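Neural-cadherin (Drosophila melanogaster, PDB 3UBF) mediates calcium-dependent, preferentially homophilic adhesion between cells through a long ectodomain of cadherin repeats, three of which make up this fragment. Local coordinates at residues L173-E184 / Q196-G207. Residues are numbered along the deposited sequence; the frame is centred on the assembly and turned at random.
Sequences LDMEYVLYVKAE and QSTPEERLSIVG. With ZN (zinc ion), chain J.
Thr198 takes the place of a backbone carbonyl where the register against strand 176-184 shifts by one residue, between the Val181-Glu201 and Glu184-Ser197 pairs: its OG1 accepts the amide of Ala183 (N to OG1 2.9 Å) with an almost straight N-H...O angle of 173°. The same hydroxyl donates to Pro199 O, which fixes its rotation, and Thr198 N returns a bond to Ala183 O, so that pairing goes on to a single bridge between Glu184 and Ser197. Further along, regular pairs run from Val181-Glu201 to Glu176-Val206, and Leu203 N meets Leu179 O at 2.7 Å.

On the face bearing Glu176, Val178 and Tyr180, Arg202 reaches along the sheet, CG anti to the backbone N (chi1 -176°) and the chain extended from there to NE. Arg202 CG lies 3.8 Å above the plane of the Tyr180 ring, toward the rim, and Val178 CG2 covers one guanidinium face. Arg202 NH2 makes a salt bridge to Glu176 OE1 (3.0 Å), meeting it from above the carboxylate plane, whereas Ser204 OG donates to the anti lone pair of Glu176 OE2 (2.6 Å). A methionine in place of Arg202 would probably leave the Glu176 carboxylate without its charge partner and held across the strands mainly by Ser204. Near the slip, Glu200 OE2 binds a zinc ion at 2.2 Å, with a weak salt bridge to Lys182 NZ.

This hairpin lies in the middle cadherin repeat of the fragment, as the inner pair of a four-stranded sheet of its Greek-key beta-sandwich: strand 141-149 flanks 176-185 and strand 113-117 flanks 201-207, while Val181 and Leu203 pack on strand 126-133 of the facing sheet.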
loop_
_atom_site.group_PDB
_atom_site.type_symbol
_atom_site.label_atom_id
_atom_site.label_comp_id
_atom_site.label_asym_id
_atom_site.label_seq_id
_atom_site.Cartn_x
_atom_site.Cartn_y
_atom_site.Cartn_z
ATOM N N LEU A 173 22.357 24.438 -0.817
ATOM C CA LEU A 173 22.992 23.198 -1.212
ATOM C C LEU A 173 23.166 22.289 0.007
ATOM O O LEU A 173 23.504 22.762 1.098
ATOM C CB LEU A 173 24.340 23.485 -1.873
ATOM C CG LEU A 173 25.182 22.331 -2.437
ATOM C CD1 LEU A 173 24.367 21.406 -3.362
ATOM C CD2 LEU A 173 26.434 22.883 -3.144
ATOM N N ASP A 174 22.900 20.992 -0.181
ATOM C CA ASP A 174 23.067 19.984 0.862
ATOM C C ASP A 174 22.118 20.178 2.046
ATOM O O ASP A 174 22.163 19.398 2.982
ATOM C CB ASP A 174 24.528 19.924 1.383
ATOM C CG ASP A 174 25.566 19.659 0.275
ATOM O OD1 ASP A 174 25.341 18.747 -0.562
ATOM O OD2 ASP A 174 26.621 20.354 0.253
ATOM N N MET A 175 21.282 21.213 2.032
ATOM C CA MET A 175 20.358 21.425 3.138
ATOM C C MET A 175 19.154 20.501 3.030
ATOM O O MET A 175 18.582 20.331 1.947
ATOM C CB MET A 175 19.896 22.875 3.226
ATOM C CG MET A 175 19.107 23.173 4.512
ATOM S SD MET A 175 18.902 24.943 4.867
ATOM C CE MET A 175 17.429 24.843 5.896
ATOM N N GLU A 176 18.782 19.897 4.155
ATOM C CA GLU A 176 17.645 18.988 4.183
ATOM C C GLU A 176 16.356 19.693 4.607
ATOM O O GLU A 176 16.296 20.340 5.662
ATOM C CB GLU A 176 17.911 17.765 5.075
ATOM C CG GLU A 176 16.936 16.629 4.763
ATOM C CD GLU A 176 17.084 15.383 5.619
ATOM O OE1 GLU A 176 17.475 15.478 6.811
ATOM O OE2 GLU A 176 16.761 14.298 5.087
ATOM N N TYR A 177 15.334 19.555 3.771
ATOM C CA TYR A 177 14.004 20.081 4.060
ATOM C C TYR A 177 13.070 18.896 4.304
ATOM O O TYR A 177 12.896 18.050 3.416
ATOM C CB TYR A 177 13.505 20.963 2.909
ATOM C CG TYR A 177 14.475 22.066 2.554
ATOM C CD1 TYR A 177 15.510 21.843 1.636
ATOM C CD2 TYR A 177 14.359 23.340 3.123
ATOM C CE1 TYR A 177 16.398 22.854 1.288
ATOM C CE2 TYR A 177 15.249 24.366 2.785
ATOM C CZ TYR A 177 16.267 24.111 1.869
ATOM O OH TYR A 177 17.173 25.091 1.545
ATOM N N VAL A 178 12.476 18.842 5.497
ATOM C CA VAL A 178 11.709 17.679 5.905
ATOM C C VAL A 178 10.217 17.974 6.014
ATOM O O VAL A 178 9.802 18.893 6.707
ATOM C CB VAL A 178 12.240 17.074 7.244
ATOM C CG1 VAL A 178 11.393 15.897 7.687
ATOM C CG2 VAL A 178 13.690 16.645 7.111
ATOM N N LEU A 179 9.411 17.188 5.320
ATOM C CA LEU A 179 7.977 17.189 5.558
ATOM C C LEU A 179 7.559 15.822 6.039
ATOM O O LEU A 179 8.023 14.805 5.514
ATOM C CB LEU A 179 7.214 17.472 4.278
ATOM C CG LEU A 179 7.447 18.757 3.515
ATOM C CD1 LEU A 179 6.603 18.680 2.262
ATOM C CD2 LEU A 179 7.023 19.915 4.387
ATOM N N TYR A 180 6.687 15.798 7.039
ATOM C CA TYR A 180 5.962 14.577 7.374
ATOM C C TYR A 180 4.611 14.632 6.683
ATOM O O TYR A 180 3.886 15.620 6.803
ATOM C CB TYR A 180 5.833 14.385 8.885
ATOM C CG TYR A 180 7.130 13.950 9.513
ATOM C CD1 TYR A 180 8.140 14.875 9.773
ATOM C CD2 TYR A 180 7.360 12.614 9.826
ATOM C CE1 TYR A 180 9.339 14.482 10.330
ATOM C CE2 TYR A 180 8.561 12.209 10.399
ATOM C CZ TYR A 180 9.542 13.147 10.640
ATOM O OH TYR A 180 10.733 12.773 11.201
ATOM N N VAL A 181 4.309 13.586 5.923
ATOM C CA VAL A 181 3.163 13.579 5.027
ATOM C C VAL A 181 2.291 12.373 5.335
ATOM O O VAL A 181 2.752 11.386 5.918
ATOM C CB VAL A 181 3.610 13.519 3.556
ATOM C CG1 VAL A 181 4.310 14.824 3.132
ATOM C CG2 VAL A 181 4.526 12.309 3.324
ATOM N N LYS A 182 1.029 12.449 4.937
ATOM C CA LYS A 182 0.054 11.450 5.312
ATOM C C LYS A 182 -0.994 11.494 4.229
ATOM O O LYS A 182 -1.239 12.553 3.649
ATOM C CB LYS A 182 -0.558 11.869 6.642
ATOM C CG LYS A 182 -1.336 10.836 7.421
ATOM C CD LYS A 182 -1.971 11.550 8.621
ATOM C CE LYS A 182 -2.834 10.646 9.465
ATOM N NZ LYS A 182 -2.016 9.785 10.367
ATOM N N ALA A 183 -1.592 10.347 3.934
ATOM C CA ALA A 183 -2.754 10.311 3.061
ATOM C C ALA A 183 -3.902 9.746 3.871
ATOM O O ALA A 183 -3.745 8.750 4.573
ATOM C CB ALA A 183 -2.497 9.478 1.836
ATOM N N GLU A 184 -5.047 10.406 3.806
ATOM C CA GLU A 184 -6.164 10.028 4.640
ATOM C C GLU A 184 -7.352 9.700 3.771
ATOM O O GLU A 184 -7.597 10.334 2.739
ATOM C CB GLU A 184 -6.520 11.119 5.660
ATOM C CG GLU A 184 -7.577 10.676 6.678
ATOM C CD GLU A 184 -7.883 11.714 7.751
ATOM O OE1 GLU A 184 -6.967 12.447 8.162
ATOM O OE2 GLU A 184 -9.048 11.786 8.202
ATOM N N GLN A 196 -9.280 5.804 8.179
ATOM C CA GLN A 196 -7.951 5.201 8.144
ATOM C C GLN A 196 -7.015 6.034 7.294
ATOM O O GLN A 196 -7.438 6.804 6.419
ATOM C CB GLN A 196 -7.971 3.805 7.525
ATOM C CG GLN A 196 -8.826 2.767 8.206
ATOM C CD GLN A 196 -9.564 1.887 7.193
ATOM O OE1 GLN A 196 -9.295 1.933 5.986
ATOM N NE2 GLN A 196 -10.508 1.090 7.682
ATOM N N SER A 197 -5.727 5.844 7.515
ATOM C CA SER A 197 -4.762 6.549 6.732
ATOM C C SER A 197 -3.448 5.799 6.617
ATOM O O SER A 197 -3.249 4.754 7.209
ATOM C CB SER A 197 -4.551 7.938 7.324
ATOM O OG SER A 197 -4.175 7.861 8.675
ATOM N N THR A 198 -2.561 6.342 5.810
ATOM C CA THR A 198 -1.216 5.864 5.741
ATOM C C THR A 198 -0.548 6.155 7.076
ATOM O O THR A 198 -1.100 6.872 7.908
ATOM C CB THR A 198 -0.437 6.644 4.688
ATOM O OG1 THR A 198 -0.391 8.016 5.084
ATOM C CG2 THR A 198 -1.084 6.522 3.306
ATOM N N PRO A 199 0.646 5.594 7.284
ATOM C CA PRO A 199 1.528 6.150 8.302
ATOM C C PRO A 199 1.918 7.584 7.939
ATOM O O PRO A 199 1.787 7.998 6.776
ATOM C CB PRO A 199 2.762 5.256 8.217
ATOM C CG PRO A 199 2.272 3.983 7.616
ATOM C CD PRO A 199 1.217 4.395 6.644
ATOM N N GLU A 200 2.387 8.332 8.929
ATOM C CA GLU A 200 2.946 9.651 8.699
ATOM C C GLU A 200 4.386 9.451 8.297
ATOM O O GLU A 200 5.246 9.224 9.152
ATOM C CB GLU A 200 2.846 10.497 9.961
ATOM C CG GLU A 200 1.423 10.560 10.476
ATOM C CD GLU A 200 1.286 11.329 11.753
ATOM O OE1 GLU A 200 2.312 11.760 12.319
ATOM O OE2 GLU A 200 0.128 11.500 12.206
ATOM N N GLU A 201 4.634 9.501 6.993
ATOM C CA GLU A 201 5.955 9.258 6.434
ATOM C C GLU A 201 6.805 10.513 6.354
ATOM O O GLU A 201 6.298 11.627 6.187
ATOM C CB GLU A 201 5.854 8.646 5.027
ATOM C CG GLU A 201 5.721 7.124 4.999
ATOM C CD GLU A 201 6.952 6.379 5.511
ATOM O OE1 GLU A 201 8.013 6.999 5.774
ATOM O OE2 GLU A 201 6.851 5.153 5.672
ATOM N N ARG A 202 8.111 10.312 6.424
ATOM C CA ARG A 202 9.065 11.396 6.346
ATOM C C ARG A 202 9.590 11.568 4.931
ATOM O O ARG A 202 10.183 10.656 4.361
ATOM C CB ARG A 202 10.226 11.124 7.287
ATOM C CG ARG A 202 11.227 12.228 7.362
ATOM C CD ARG A 202 12.268 11.817 8.330
ATOM N NE ARG A 202 13.296 12.826 8.556
ATOM C CZ ARG A 202 14.393 12.974 7.819
ATOM N NH1 ARG A 202 14.601 12.203 6.754
ATOM N NH2 ARG A 202 15.279 13.909 8.149
ATOM N N LEU A 203 9.376 12.767 4.396
ATOM C CA LEU A 203 9.881 13.156 3.090
ATOM C C LEU A 203 11.061 14.108 3.284
ATOM O O LEU A 203 10.944 15.188 3.904
ATOM C CB LEU A 203 8.772 13.772 2.225
ATOM C CG LEU A 203 9.171 14.484 0.920
ATOM C CD1 LEU A 203 9.994 13.589 0.001
ATOM C CD2 LEU A 203 7.959 15.015 0.188
ATOM N N SER A 204 12.194 13.664 2.755
ATOM C CA SER A 204 13.449 14.378 2.823
ATOM C C SER A 204 13.733 14.997 1.465
ATOM O O SER A 204 13.877 14.278 0.474
ATOM C CB SER A 204 14.579 13.410 3.190
ATOM O OG SER A 204 15.814 13.894 2.690
ATOM N N ILE A 205 13.800 16.327 1.427
ATOM C CA ILE A 205 14.109 17.065 0.205
ATOM C C ILE A 205 15.423 17.800 0.435
ATOM O O ILE A 205 15.540 18.579 1.374
ATOM C CB ILE A 205 12.980 18.060 -0.142
ATOM C CG1 ILE A 205 11.631 17.335 -0.211
ATOM C CG2 ILE A 205 13.272 18.771 -1.449
ATOM C CD1 ILE A 205 10.431 18.243 -0.141
ATOM N N VAL A 206 16.424 17.502 -0.385
ATOM C CA VAL A 206 17.758 18.064 -0.193
ATOM C C VAL A 206 18.047 19.111 -1.273
ATOM O O VAL A 206 17.775 18.885 -2.454
ATOM C CB VAL A 206 18.845 16.955 -0.149
ATOM C CG1 VAL A 206 20.264 17.547 -0.141
ATOM C CG2 VAL A 206 18.665 16.084 1.072
ATOM N N GLY A 207 18.571 20.267 -0.876
ATOM C CA GLY A 207 18.922 21.294 -1.847
ATOM C C GLY A 207 19.907 20.795 -2.899
ATOM O O GLY A 207 20.996 20.321 -2.572
HETATM ZN ZN ZN J . 0.123 11.615 14.373
HETATM O O HOH W 1 13.114 14.782 11.055
HETATM O O HOH W 2 -1.031 9.725 15.508
#